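Local coordinates for ribosome-inactivating protein (Lychnis chalcedonica, PDB 2G5X) that belongs to the plant ribosome-inactivating proteins, a family of toxins, here as a single chain combining a mixed beta-sheet with a largely helical remainder, at residues R130-G136 against S188-A194; S139-F144 against F160-S164. The contacts are given in a common frame with arbitrary orientation. Numbering follows the deposited sequence.

Contact 1: R130-G136 against S188-A194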
# COMPACT_ATOMS: atom_id res chain seq x y z
N ARG A 130 10.20 -6.17 -8.27
CA ARG A 130 8.93 -5.46 -8.40
C ARG A 130 8.35 -5.77 -9.77
O ARG A 130 7.14 -5.94 -9.92
CB ARG A 130 9.13 -3.94 -8.30
CG ARG A 130 9.53 -3.41 -6.94
CD ARG A 130 10.06 -1.98 -7.05
NE ARG A 130 9.05 -1.00 -7.45
CZ ARG A 130 9.33 0.26 -7.77
NH1 ARG A 130 10.58 0.70 -7.75
NH2 ARG A 130 8.35 1.10 -8.11
N GLU A 131 9.23 -5.83 -10.76
CA GLU A 131 8.82 -6.09 -12.14
C GLU A 131 8.17 -7.44 -12.40
O GLU A 131 7.21 -7.51 -13.18
CB GLU A 131 10.01 -5.92 -13.08
CG GLU A 131 10.44 -4.47 -13.28
CD GLU A 131 11.52 -4.03 -12.30
OE1 GLU A 131 11.61 -4.62 -11.21
OE2 GLU A 131 12.26 -3.08 -12.63
N LYS A 132 8.65 -8.51 -11.78
CA LYS A 132 8.06 -9.81 -12.05
C LYS A 132 7.25 -10.46 -10.93
O LYS A 132 6.80 -11.59 -11.07
CB LYS A 132 9.12 -10.79 -12.56
CG LYS A 132 10.21 -11.20 -11.59
CD LYS A 132 11.29 -11.96 -12.36
CE LYS A 132 12.26 -12.68 -11.44
NZ LYS A 132 11.59 -13.75 -10.66
N LEU A 133 7.05 -9.74 -9.84
CA LEU A 133 6.25 -10.26 -8.73
C LEU A 133 4.82 -10.48 -9.22
O LEU A 133 4.22 -9.60 -9.83
CB LEU A 133 6.24 -9.25 -7.57
CG LEU A 133 5.27 -9.51 -6.42
CD1 LEU A 133 5.60 -10.82 -5.72
CD2 LEU A 133 5.35 -8.35 -5.44
N SER A 134 4.27 -11.67 -8.96
CA SER A 134 2.91 -11.99 -9.37
C SER A 134 1.90 -11.19 -8.54
O SER A 134 1.86 -11.30 -7.32
CB SER A 134 2.65 -13.49 -9.20
OG SER A 134 3.18 -14.23 -10.29
N LEU A 135 1.09 -10.38 -9.23
CA LEU A 135 0.08 -9.54 -8.58
C LEU A 135 -1.34 -10.00 -8.90
O LEU A 135 -1.57 -10.64 -9.92
CB LEU A 135 0.24 -8.09 -9.05
CG LEU A 135 1.64 -7.48 -9.02
CD1 LEU A 135 1.60 -6.09 -9.64
CD2 LEU A 135 2.17 -7.43 -7.60
N GLY A 136 -2.28 -9.66 -8.02
CA GLY A 136 -3.67 -10.04 -8.24
C GLY A 136 -4.35 -10.54 -6.98
O GLY A 136 -3.70 -10.79 -5.97
N SER A 188 -7.25 -13.12 -12.40
CA SER A 188 -5.98 -13.71 -12.79
C SER A 188 -4.83 -13.02 -12.09
O SER A 188 -5.04 -12.22 -11.17
CB SER A 188 -5.79 -13.58 -14.30
OG SER A 188 -4.80 -14.46 -14.78
N SER A 189 -3.61 -13.32 -12.52
CA SER A 189 -2.42 -12.71 -11.96
C SER A 189 -1.64 -12.08 -13.11
O SER A 189 -1.76 -12.50 -14.26
CB SER A 189 -1.55 -13.75 -11.26
OG SER A 189 -1.01 -14.66 -12.19
N PHE A 190 -0.84 -11.06 -12.80
CA PHE A 190 -0.03 -10.40 -13.81
C PHE A 190 1.21 -9.78 -13.18
O PHE A 190 1.28 -9.63 -11.96
CB PHE A 190 -0.84 -9.32 -14.56
CG PHE A 190 -1.09 -8.07 -13.75
CD1 PHE A 190 -2.04 -8.06 -12.73
CD2 PHE A 190 -0.36 -6.91 -14.00
CE1 PHE A 190 -2.26 -6.90 -11.98
CE2 PHE A 190 -0.58 -5.75 -13.26
CZ PHE A 190 -1.53 -5.74 -12.25
N GLU A 191 2.18 -9.44 -14.02
CA GLU A 191 3.43 -8.82 -13.59
C GLU A 191 3.44 -7.36 -14.06
O GLU A 191 3.07 -7.07 -15.19
CB GLU A 191 4.61 -9.59 -14.18
CG GLU A 191 4.66 -11.05 -13.76
CD GLU A 191 5.75 -11.84 -14.47
OE1 GLU A 191 5.94 -13.03 -14.12
OE2 GLU A 191 6.42 -11.28 -15.36
N ALA A 192 3.87 -6.45 -13.18
CA ALA A 192 3.91 -5.03 -13.51
C ALA A 192 4.78 -4.67 -14.72
O ALA A 192 4.36 -3.92 -15.59
CB ALA A 192 4.35 -4.22 -12.29
N GLY A 193 6.00 -5.20 -14.76
CA GLY A 193 6.88 -4.89 -15.87
C GLY A 193 7.73 -3.65 -15.65
O GLY A 193 7.49 -2.87 -14.73
N ALA A 194 8.72 -3.46 -16.52
CA ALA A 194 9.65 -2.34 -16.42
C ALA A 194 9.07 -0.94 -16.63
O ALA A 194 9.46 -0.01 -15.92
CB ALA A 194 10.82 -2.56 -17.38
O HOH W 1 4.77 -7.00 -10.46
O HOH W 2 7.43 -8.71 -16.12
O HOH W 3 4.12 -14.28 -12.57
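Arg130 meets residues 188-194 through its backbone, Arg130 O lying 4.0 Å from Ala192 CB, while its guanidinium forms a salt bridge with Glu200 on helix 193-201. Glu131 O accepts a hydrogen bond from Gly193 N at 3.0 Å. With phi near 89°, Gly193 has a backbone in which a CB would be jammed against the Ala192 carbonyl. Leu133 directs its CA-to-CB bond away and packs on Leu162 and Ile163 of helix 154-173. Its carbonyl joins a water bridge instead: water 1 donates to Arg130 O and Leu133 O (both 2.7 Å from the water O) and accepts from Ala192 N (2.9 Å). Leu135 forms the one beta bridge, an antiparallel hydrogen-bonded pair with Phe190: Leu135 N to Phe190 O is 2.8 Å and Phe190 N to Leu135 O 3.0 Å. Leu135 CB covers one face of the Phe190 ring, 4.0 Å from Phe190 CE1, and Leu135 CD1 lies 4.3 Å from Ala192 CB; Phe190 also packs on Val181 and Arg184 of helix 175-184. Gly136, at the N-cap of helix 137-145, comes so close that a CB would clash with Ser188 O. The contact thus ties the loop between helices 119-126 and 137-145 to the lead into helix 193-201, within the helical part of the protein. Three backbone hydrogen bonds and bridging waters combine with an apolar patch of Leu135 on Phe190 and Ala192, while Glu191 bridges through two waters, to Ser134 OG and Glu131 O, rather than forming an ion pair across the contact.

Contact 2: S139-F144 against F160-S164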
# COMPACT_ATOMS: atom_id res chain seq x y z
N SER A 139 -3.08 -13.99 -5.72
CA SER A 139 -1.71 -13.83 -5.25
C SER A 139 -1.70 -13.21 -3.85
O SER A 139 -0.97 -13.66 -2.96
CB SER A 139 -0.91 -12.95 -6.21
OG SER A 139 -0.89 -13.50 -7.52
N LEU A 140 -2.50 -12.17 -3.67
CA LEU A 140 -2.57 -11.50 -2.38
C LEU A 140 -3.18 -12.41 -1.30
O LEU A 140 -2.73 -12.41 -0.16
CB LEU A 140 -3.38 -10.20 -2.50
CG LEU A 140 -3.53 -9.38 -1.22
CD1 LEU A 140 -2.16 -9.13 -0.59
CD2 LEU A 140 -4.22 -8.06 -1.54
N GLN A 141 -4.21 -13.18 -1.66
CA GLN A 141 -4.83 -14.08 -0.69
C GLN A 141 -3.81 -15.12 -0.20
O GLN A 141 -3.76 -15.43 1.00
CB GLN A 141 -6.04 -14.80 -1.30
CG GLN A 141 -7.19 -13.88 -1.68
CD GLN A 141 -8.33 -14.63 -2.35
OE1 GLN A 141 -8.12 -15.68 -2.95
NE2 GLN A 141 -9.54 -14.08 -2.26
N THR A 142 -3.01 -15.64 -1.12
CA THR A 142 -2.01 -16.64 -0.77
C THR A 142 -0.94 -16.06 0.15
O THR A 142 -0.55 -16.68 1.14
CB THR A 142 -1.33 -17.21 -2.04
OG1 THR A 142 -2.30 -17.93 -2.82
CG2 THR A 142 -0.20 -18.16 -1.66
N ALA A 143 -0.47 -14.85 -0.19
CA ALA A 143 0.56 -14.20 0.62
C ALA A 143 0.03 -13.89 2.01
O ALA A 143 0.74 -14.02 3.01
CB ALA A 143 1.03 -12.92 -0.08
N PHE A 144 -1.23 -13.47 2.07
CA PHE A 144 -1.90 -13.14 3.32
C PHE A 144 -1.91 -14.38 4.24
O PHE A 144 -1.54 -14.30 5.42
CB PHE A 144 -3.34 -12.69 3.00
CG PHE A 144 -4.13 -12.18 4.18
CD1 PHE A 144 -4.67 -10.90 4.15
CD2 PHE A 144 -4.40 -12.99 5.27
CE1 PHE A 144 -5.48 -10.43 5.19
CE2 PHE A 144 -5.21 -12.54 6.32
CZ PHE A 144 -5.75 -11.26 6.28
N PHE A 160 4.27 -10.50 0.97
CA PHE A 160 2.97 -9.95 1.32
C PHE A 160 3.01 -8.42 1.22
O PHE A 160 2.08 -7.80 0.69
CB PHE A 160 2.59 -10.37 2.74
CG PHE A 160 1.39 -9.64 3.29
CD1 PHE A 160 0.13 -9.81 2.74
CD2 PHE A 160 1.54 -8.75 4.36
CE1 PHE A 160 -0.97 -9.12 3.23
CE2 PHE A 160 0.44 -8.04 4.86
CZ PHE A 160 -0.81 -8.23 4.29
N ALA A 161 4.08 -7.83 1.73
CA ALA A 161 4.23 -6.37 1.70
C ALA A 161 4.33 -5.81 0.28
O ALA A 161 3.69 -4.81 -0.04
CB ALA A 161 5.46 -5.96 2.50
N LEU A 162 5.13 -6.44 -0.57
CA LEU A 162 5.30 -5.97 -1.94
C LEU A 162 4.01 -6.04 -2.75
O LEU A 162 3.70 -5.12 -3.51
CB LEU A 162 6.40 -6.76 -2.64
CG LEU A 162 7.83 -6.39 -2.24
CD1 LEU A 162 8.81 -7.40 -2.82
CD2 LEU A 162 8.15 -4.98 -2.75
N ILE A 163 3.25 -7.12 -2.58
CA ILE A 163 2.00 -7.26 -3.31
C ILE A 163 1.02 -6.18 -2.83
O ILE A 163 0.32 -5.56 -3.63
CB ILE A 163 1.37 -8.66 -3.11
CG1 ILE A 163 2.29 -9.73 -3.70
CG2 ILE A 163 0.01 -8.71 -3.78
CD1 ILE A 163 1.84 -11.16 -3.40
N SER A 164 0.99 -5.96 -1.52
CA SER A 164 0.11 -4.95 -0.93
C SER A 164 0.49 -3.55 -1.41
O SER A 164 -0.39 -2.73 -1.70
CB SER A 164 0.18 -5.01 0.59
OG SER A 164 -0.38 -6.22 1.08
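Apolar packing makes this contact, and no hydrogen bond crosses between the helices. Ala143 CB, directed toward the partner, sits 3.8 Å from Phe160 CA and 3.8 Å from Ile163 CD1; its small side chain lets the Ala143 and Phe160 CA atoms come within 4.9 Å. One turn earlier, Leu140 CD1 reaches Ile163 CG2 at 3.9 Å, Phe160 CE1 at 4.0 Å and Ser164 OG at 3.8 Å. The aromatic pair meets obliquely, Phe144 CD1 lying 4.2 Å from Phe160 CE1, and both side chains also touch Ile59 of strand 58-64. The Ser164 hydroxyl bonds within its own helix, donating to Phe160 O at 2.9 Å, so it is satisfied in this apolar setting; Ser139 O, already bonded to Ala143 N at 3.1 Å, lies 3.8 Å from Ile163 CD1. The axes of segments 139-144 and 160-164 approach to 9.4 Å and run roughly antiparallel, at 149°, a helix pair packed against the beta-sheet in the ribosome-inactivating protein fold.

In the fold
Contact 2 is nested along the chain inside the loop closed by contact 1, and their centres lie 12 Å apart. Residues 130-136 run straight into helix 137-145, so one chain passage serves both. The contacts touch directly: Leu133 CD2 comes 3.4 Å from Leu162 CB and 3.7 Å from Ile163 N, Ser134 O is 3.4 Å from Ser139 CB, and Ser189 CB is 3.8 Å from Ser139 OG. Contact 2 is buried, about 11 Å from the chain centre to its own centre, and borders the sheet; contact 1, about 15 Å out by the same measure, is partly buried and has exposed residues such as Glu191 along its margin.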